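PDB 5BU9: beta-N-acetylhexosaminidase from Beutenbergia cavernae, which probably hydrolyses terminal non-reducing N-acetyl-D-hexosamine residues of N-acetyl-beta-D-hexosaminides, as a member of glycoside hydrolase family 3. Local coordinates for residues A[232-237]-A[241-246]; A[237-240]-A[246-249]. All coordinates share one frame; numbering follows the deposited sequence.

Contact 1: residues A[232-237]-A[241-246]; sequences TAVYSQ and DAPAAF
T232, A233 and Y235 pack against P243, A244 and A245 within one beta-alpha loop of the family 3 TIM-barrel domain, the connection from barrel strand 227-230 to helix 248-258. The chain leaves the barrel, passes through the short strand 234-235, turns back, and enters a 3-10 turn at 244-246. The inner half of the contact is tight. A244 N donates to A233 O at 2.9 Å in a fairly straight bond, with 159° at the hydrogen, although the nitrogen is tilted 27° from the carbonyl plane. Next to it the P243 ring presses CB onto T232 O at 3.2 Å, an oxygen that also accepts a hydrogen bond from Q275. The T232 methyl CG2 meets the A245 methyl CB at 4.0 Å, extending the apolar packing. On the other flank the methyl of A244 approaches the Y235 ring obliquely, 3.7 Å from A244 CB to Y235 CE1. The phenol reaches past this contact, its hydroxyl bonded to G188 O and S231 OG, and those bonds help to fix the ring against the small methyl. V234 and A242 form the looser half, more open to solvent. With CG1 of V234 anti to the backbone N (chi1 177°), CG2 falls beside that nitrogen and becomes the methyl that approaches P243 N, at 3.7 Å. Here Y235 N and A242 O are too far apart to bond directly, and one water bridges them. It accepts from Y235 N at 2.9 Å and donates to A242 O at 2.6 Å, while lying in the plane of the Y235 ring at its edge.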
ATOM      1  N   THR A 232      -7.727  -2.777   7.313  1.00 26.50           N
ATOM      2  CA  THR A 232      -7.942  -2.392   8.710  1.00 23.54           C
ATOM      3  C   THR A 232      -9.238  -2.977   9.267  1.00 34.40           C
ATOM      4  O   THR A 232      -9.584  -2.724  10.403  1.00 25.08           O
ATOM      5  CB  THR A 232      -7.982  -0.881   8.924  1.00 31.19           C
ATOM      6  OG1 THR A 232      -8.975  -0.327   8.082  1.00 25.10           O
ATOM      7  CG2 THR A 232      -6.626  -0.234   8.629  1.00 26.24           C
ATOM      8  N   ALA A 233      -9.940  -3.774   8.473  1.00 27.80           N
ATOM      9  CA  ALA A 233     -11.145  -4.462   8.932  1.00 27.32           C
ATOM     10  C   ALA A 233     -10.825  -5.423  10.076  1.00 36.37           C
ATOM     11  O   ALA A 233      -9.691  -5.873  10.211  1.00 29.34           O
ATOM     12  CB  ALA A 233     -11.794  -5.222   7.766  1.00 22.38           C
ATOM     13  N   VAL A 234     -11.819  -5.736  10.902  1.00 24.24           N
ATOM     14  CA  VAL A 234     -11.636  -6.746  11.944  1.00 26.01           C
ATOM     15  C   VAL A 234     -12.153  -8.065  11.398  1.00 31.19           C
ATOM     16  O   VAL A 234     -13.280  -8.123  10.913  1.00 35.97           O
ATOM     17  CB  VAL A 234     -12.354  -6.369  13.238  1.00 23.66           C
ATOM     18  CG1 VAL A 234     -12.174  -7.474  14.210  1.00 22.95           C
ATOM     19  CG2 VAL A 234     -11.770  -5.068  13.824  1.00 23.20           C
ATOM     20  N   TYR A 235     -11.325  -9.107  11.432  1.00 35.57           N
ATOM     21  CA  TYR A 235     -11.689 -10.406  10.831  1.00 29.13           C
ATOM     22  C   TYR A 235     -12.062 -11.412  11.921  1.00 30.56           C
ATOM     23  O   TYR A 235     -11.191 -12.047  12.488  1.00 35.88           O
ATOM     24  CB  TYR A 235     -10.533 -10.965   9.953  1.00 25.09           C
ATOM     25  CG  TYR A 235     -10.360 -10.125   8.710  1.00 28.95           C
ATOM     26  CD1 TYR A 235      -9.671  -8.909   8.758  1.00 23.80           C
ATOM     27  CD2 TYR A 235     -10.966 -10.497   7.503  1.00 30.94           C
ATOM     28  CE1 TYR A 235      -9.578  -8.076   7.616  1.00 27.56           C
ATOM     29  CE2 TYR A 235     -10.875  -9.677   6.356  1.00 27.43           C
ATOM     30  CZ  TYR A 235     -10.169  -8.477   6.423  1.00 26.72           C
ATOM     31  OH  TYR A 235     -10.051  -7.696   5.311  1.00 29.63           O
ATOM     32  N   SER A 236     -13.360 -11.549  12.179  1.00 28.10           N
ATOM     33  CA  SER A 236     -13.908 -12.451  13.189  1.00 26.62           C
ATOM     34  C   SER A 236     -13.317 -13.853  13.184  1.00 28.01           C
ATOM     35  O   SER A 236     -13.061 -14.427  14.244  1.00 38.91           O
ATOM     36  CB  SER A 236     -15.410 -12.589  12.999  1.00 43.87           C
ATOM     37  OG  SER A 236     -16.082 -11.471  13.491  1.00 35.11           O
ATOM     38  N   GLN A 237     -13.103 -14.406  11.997  1.00 30.87           N
ATOM     39  CA  GLN A 237     -12.733 -15.830  11.883  1.00 29.74           C
ATOM     40  C   GLN A 237     -11.231 -16.058  11.840  1.00 39.87           C
ATOM     41  O   GLN A 237     -10.787 -17.198  11.660  1.00 42.18           O
ATOM     42  CB  GLN A 237     -13.337 -16.455  10.612  1.00 37.59           C
ATOM     43  CG  GLN A 237     -14.799 -16.104  10.373  1.00 42.05           C
ATOM     44  CD  GLN A 237     -15.678 -16.579  11.501  1.00 48.70           C
ATOM     45  OE1 GLN A 237     -15.481 -17.675  12.028  1.00 51.16           O
ATOM     46  NE2 GLN A 237     -16.635 -15.748  11.904  1.00 48.52           N
ATOM     47  N   ASP A 241      -9.688  -9.680  17.690  1.00 26.62           N
ATOM     48  CA  ASP A 241      -9.218  -8.768  18.741  1.00 29.66           C
ATOM     49  C   ASP A 241      -8.678  -7.434  18.235  1.00 31.49           C
ATOM     50  O   ASP A 241      -8.443  -6.558  19.030  1.00 29.64           O
ATOM     51  CB  ASP A 241      -8.117  -9.420  19.566  1.00 24.62           C
ATOM     52  CG  ASP A 241      -8.624 -10.563  20.423  1.00 29.34           C
ATOM     53  OD1 ASP A 241      -9.820 -10.915  20.318  1.00 39.24           O
ATOM     54  OD2 ASP A 241      -7.814 -11.111  21.206  1.00 31.76           O
ATOM     55  N   ALA A 242      -8.464  -7.288  16.933  1.00 27.75           N
ATOM     56  CA  ALA A 242      -7.895  -6.057  16.409  1.00 26.52           C
ATOM     57  C   ALA A 242      -8.174  -5.897  14.937  1.00 28.86           C
ATOM     58  O   ALA A 242      -8.349  -6.888  14.218  1.00 28.25           O
ATOM     59  CB  ALA A 242      -6.362  -6.026  16.639  1.00 22.24           C
ATOM     60  N   PRO A 243      -8.163  -4.642  14.470  1.00 29.77           N
ATOM     61  CA  PRO A 243      -8.005  -4.381  13.038  1.00 25.40           C
ATOM     62  C   PRO A 243      -6.857  -5.204  12.437  1.00 34.97           C
ATOM     63  O   PRO A 243      -5.780  -5.216  13.053  1.00 32.99           O
ATOM     64  CB  PRO A 243      -7.672  -2.883  12.997  1.00 24.37           C
ATOM     65  CG  PRO A 243      -8.377  -2.325  14.186  1.00 26.51           C
ATOM     66  CD  PRO A 243      -8.220  -3.400  15.263  1.00 25.95           C
ATOM     67  N   ALA A 244      -7.041  -5.824  11.265  1.00 27.23           N
ATOM     68  CA  ALA A 244      -6.018  -6.744  10.710  1.00 24.99           C
ATOM     69  C   ALA A 244      -4.651  -6.093  10.689  1.00 22.59           C
ATOM     70  O   ALA A 244      -3.680  -6.728  11.035  1.00 29.47           O
ATOM     71  CB  ALA A 244      -6.402  -7.220   9.280  1.00 21.19           C
ATOM     72  N   ALA A 245      -4.594  -4.810  10.298  1.00 23.87           N
ATOM     73  CA  ALA A 245      -3.335  -4.080  10.165  1.00 24.91           C
ATOM     74  C   ALA A 245      -2.564  -3.980  11.492  1.00 34.40           C
ATOM     75  O   ALA A 245      -1.347  -3.750  11.490  1.00 24.70           O
ATOM     76  CB  ALA A 245      -3.571  -2.673   9.592  1.00 27.69           C
ATOM     77  N   PHE A 246      -3.275  -4.170  12.598  1.00 22.83           N
ATOM     78  CA  PHE A 246      -2.708  -4.103  13.943  1.00 33.44           C
ATOM     79  C   PHE A 246      -2.594  -5.491  14.551  1.00 34.24           C
ATOM     80  O   PHE A 246      -2.287  -5.621  15.725  1.00 31.51           O
ATOM     81  CB  PHE A 246      -3.575  -3.252  14.902  1.00 26.09           C
ATOM     82  CG  PHE A 246      -3.793  -1.801  14.454  1.00 25.88           C
ATOM     83  CD1 PHE A 246      -2.986  -1.213  13.494  1.00 22.04           C
ATOM     84  CD2 PHE A 246      -4.792  -1.030  15.043  1.00 21.53           C
ATOM     85  CE1 PHE A 246      -3.190   0.105  13.101  1.00 28.74           C
ATOM     86  CE2 PHE A 246      -5.013   0.294  14.641  1.00 26.99           C
ATOM     87  CZ  PHE A 246      -4.211   0.853  13.672  1.00 23.51           C
TER
HETATM   88  O   HOH W   1      -8.579  -8.803  12.434  1.00 27.04           O

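Contact 2: residues A[237-240]-A[246-249]; sequences QIDP and FSRE
The carboxylate of D239 reaches across to the hydroxyl of S247; D239 and E249 bury the most surface in this contact, and S247 supplies the hydrogen bond. S247 OG donates to D239 OD2 at 2.6 Å, a short bond that uses the anti lone pair of OD2, on the side away from OD1. Both side chains are extended toward each other: CG of D239 is anti to its own backbone N (chi1 177°), and OG of S247 takes the same position on the opposite segment (chi1 169°). The hydroxyl has a second task, since it also accepts from I250 N in the first turn of helix 248-258. D239 is itself steadied by its other oxygen, OD1, which accepts from D241 N and closes an Asx turn. The extended E249 side chain runs back over the loop, bringing OE1 to 3.8 Å from I238 O and 4.0 Å from D239 CB. In the first of these approaches two oxygens face each other without a bond, and the second is a loose contact with a methylene. OE1 also stands 4.6 Å from D239 OD1, a pairing of like charges that the nearby helix N terminus is likely to ease. Replacing D239 by an alanine removes the carboxylate, which is likely to leave the S247 hydroxyl without its acceptor and D241 N without its mate. The arrangement is that of a serine N-cap whose hydroxyl also donates to an aspartate of the preceding loop, here fastening the beta-alpha loop of a TIM barrel to the start of its following helix.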
ATOM      1  N   GLN A 237     -13.103 -14.406  11.997  1.00 30.87           N
ATOM      2  CA  GLN A 237     -12.733 -15.830  11.883  1.00 29.74           C
ATOM      3  C   GLN A 237     -11.231 -16.058  11.840  1.00 39.87           C
ATOM      4  O   GLN A 237     -10.787 -17.198  11.660  1.00 42.18           O
ATOM      5  CB  GLN A 237     -13.337 -16.455  10.612  1.00 37.59           C
ATOM      6  CG  GLN A 237     -14.799 -16.104  10.373  1.00 42.05           C
ATOM      7  CD  GLN A 237     -15.678 -16.579  11.501  1.00 48.70           C
ATOM      8  OE1 GLN A 237     -15.481 -17.675  12.028  1.00 51.16           O
ATOM      9  NE2 GLN A 237     -16.635 -15.748  11.904  1.00 48.52           N
ATOM     10  N   ILE A 238     -10.453 -14.980  11.940  1.00 32.60           N
ATOM     11  CA  ILE A 238      -8.990 -15.077  11.906  1.00 36.21           C
ATOM     12  C   ILE A 238      -8.456 -14.455  13.174  1.00 34.06           C
ATOM     13  O   ILE A 238      -7.805 -15.127  13.964  1.00 37.53           O
ATOM     14  CB  ILE A 238      -8.370 -14.403  10.650  1.00 39.20           C
ATOM     15  CG1 ILE A 238      -8.995 -14.950   9.362  1.00 32.33           C
ATOM     16  CG2 ILE A 238      -6.873 -14.655  10.618  1.00 34.78           C
ATOM     17  CD1 ILE A 238      -8.616 -14.159   8.109  1.00 33.63           C
ATOM     18  N   ASP A 239      -8.720 -13.170  13.380  1.00 34.38           N
ATOM     19  CA  ASP A 239      -8.392 -12.544  14.675  1.00 36.26           C
ATOM     20  C   ASP A 239      -9.367 -11.434  15.024  1.00 29.78           C
ATOM     21  O   ASP A 239      -9.277 -10.331  14.472  1.00 31.98           O
ATOM     22  CB  ASP A 239      -6.973 -11.997  14.661  1.00 25.46           C
ATOM     23  CG  ASP A 239      -6.603 -11.259  15.960  1.00 41.55           C
ATOM     24  OD1 ASP A 239      -7.263 -11.422  16.997  1.00 30.82           O
ATOM     25  OD2 ASP A 239      -5.621 -10.506  15.941  1.00 29.71           O
ATOM     26  N   PRO A 240     -10.291 -11.719  15.953  1.00 30.28           N
ATOM     27  CA  PRO A 240     -11.361 -10.747  16.250  1.00 26.13           C
ATOM     28  C   PRO A 240     -10.933  -9.642  17.216  1.00 49.17           C
ATOM     29  O   PRO A 240     -11.748  -8.775  17.519  1.00 26.62           O
ATOM     30  CB  PRO A 240     -12.461 -11.606  16.884  1.00 30.20           C
ATOM     31  CG  PRO A 240     -11.697 -12.801  17.541  1.00 30.36           C
ATOM     32  CD  PRO A 240     -10.478 -13.030  16.628  1.00 31.87           C
ATOM     33  N   PHE A 246      -3.275  -4.170  12.598  1.00 22.83           N
ATOM     34  CA  PHE A 246      -2.708  -4.103  13.943  1.00 33.44           C
ATOM     35  C   PHE A 246      -2.594  -5.491  14.551  1.00 34.24           C
ATOM     36  O   PHE A 246      -2.287  -5.621  15.725  1.00 31.51           O
ATOM     37  CB  PHE A 246      -3.575  -3.252  14.902  1.00 26.09           C
ATOM     38  CG  PHE A 246      -3.793  -1.801  14.454  1.00 25.88           C
ATOM     39  CD1 PHE A 246      -2.986  -1.213  13.494  1.00 22.04           C
ATOM     40  CD2 PHE A 246      -4.792  -1.030  15.043  1.00 21.53           C
ATOM     41  CE1 PHE A 246      -3.190   0.105  13.101  1.00 28.74           C
ATOM     42  CE2 PHE A 246      -5.013   0.294  14.641  1.00 26.99           C
ATOM     43  CZ  PHE A 246      -4.211   0.853  13.672  1.00 23.51           C
ATOM     44  N   SER A 247      -2.879  -6.531  13.775  1.00 29.25           N
ATOM     45  CA  SER A 247      -2.866  -7.878  14.343  1.00 33.16           C
ATOM     46  C   SER A 247      -1.530  -8.590  14.128  1.00 35.88           C
ATOM     47  O   SER A 247      -1.174  -8.935  12.992  1.00 34.16           O
ATOM     48  CB  SER A 247      -3.998  -8.705  13.740  1.00 32.64           C
ATOM     49  OG  SER A 247      -3.852 -10.060  14.081  1.00 36.33           O
ATOM     50  N   ARG A 248      -0.782  -8.820  15.206  1.00 32.61           N
ATOM     51  CA  ARG A 248       0.415  -9.644  15.078  1.00 27.81           C
ATOM     52  C   ARG A 248       0.072 -10.985  14.391  1.00 51.33           C
ATOM     53  O   ARG A 248       0.799 -11.445  13.502  1.00 32.98           O
ATOM     54  CB  ARG A 248       1.060  -9.896  16.436  1.00 32.13           C
ATOM     55  CG  ARG A 248       2.429 -10.609  16.365  1.00 34.65           C
ATOM     56  CD  ARG A 248       3.504  -9.692  15.769  1.00 32.68           C
ATOM     57  NE  ARG A 248       4.761 -10.394  15.559  1.00 44.78           N
ATOM     58  CZ  ARG A 248       5.900  -9.823  15.177  1.00 46.18           C
ATOM     59  NH1 ARG A 248       5.963  -8.521  14.989  1.00 37.81           N
ATOM     60  NH2 ARG A 248       6.993 -10.555  14.989  1.00 40.85           N
ATOM     61  N   GLU A 249      -1.057 -11.585  14.756  1.00 30.06           N
ATOM     62  CA  GLU A 249      -1.395 -12.893  14.205  1.00 31.77           C
ATOM     63  C   GLU A 249      -1.617 -12.875  12.699  1.00 52.11           C
ATOM     64  O   GLU A 249      -1.180 -13.778  11.977  1.00 36.69           O
ATOM     65  CB  GLU A 249      -2.650 -13.467  14.858  1.00 37.46           C
ATOM     66  CG  GLU A 249      -2.965 -14.817  14.252  1.00 71.19           C
ATOM     67  CD  GLU A 249      -4.059 -15.542  14.968  1.00 84.28           C
ATOM     68  OE1 GLU A 249      -4.595 -14.978  15.949  1.00 93.68           O
ATOM     69  OE2 GLU A 249      -4.380 -16.675  14.546  1.00 64.19           O
TER

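How the contacts relate
From the N terminus, the chain leaves barrel strand 227-230 and runs through 232-237, 237-240, 241-246 and 246-249 in turn. Contact 1 pairs the first of these with the third, its A233-A244 bond closing a loop of ten residues, 234-243; contact 2 pairs the second with the fourth, its D239-S247 bond closing 240-246. The two closures therefore cross instead of nesting, sharing Q237 and F246 at their ends. They meet directly where V234 CG1 packs 3.6 Å from P240 O. Contact 1 ties the short strand 234-235, which pairs with 203-204, to the 3-10 turn, and contact 2 carries the linkage on to the start of helix 248-258.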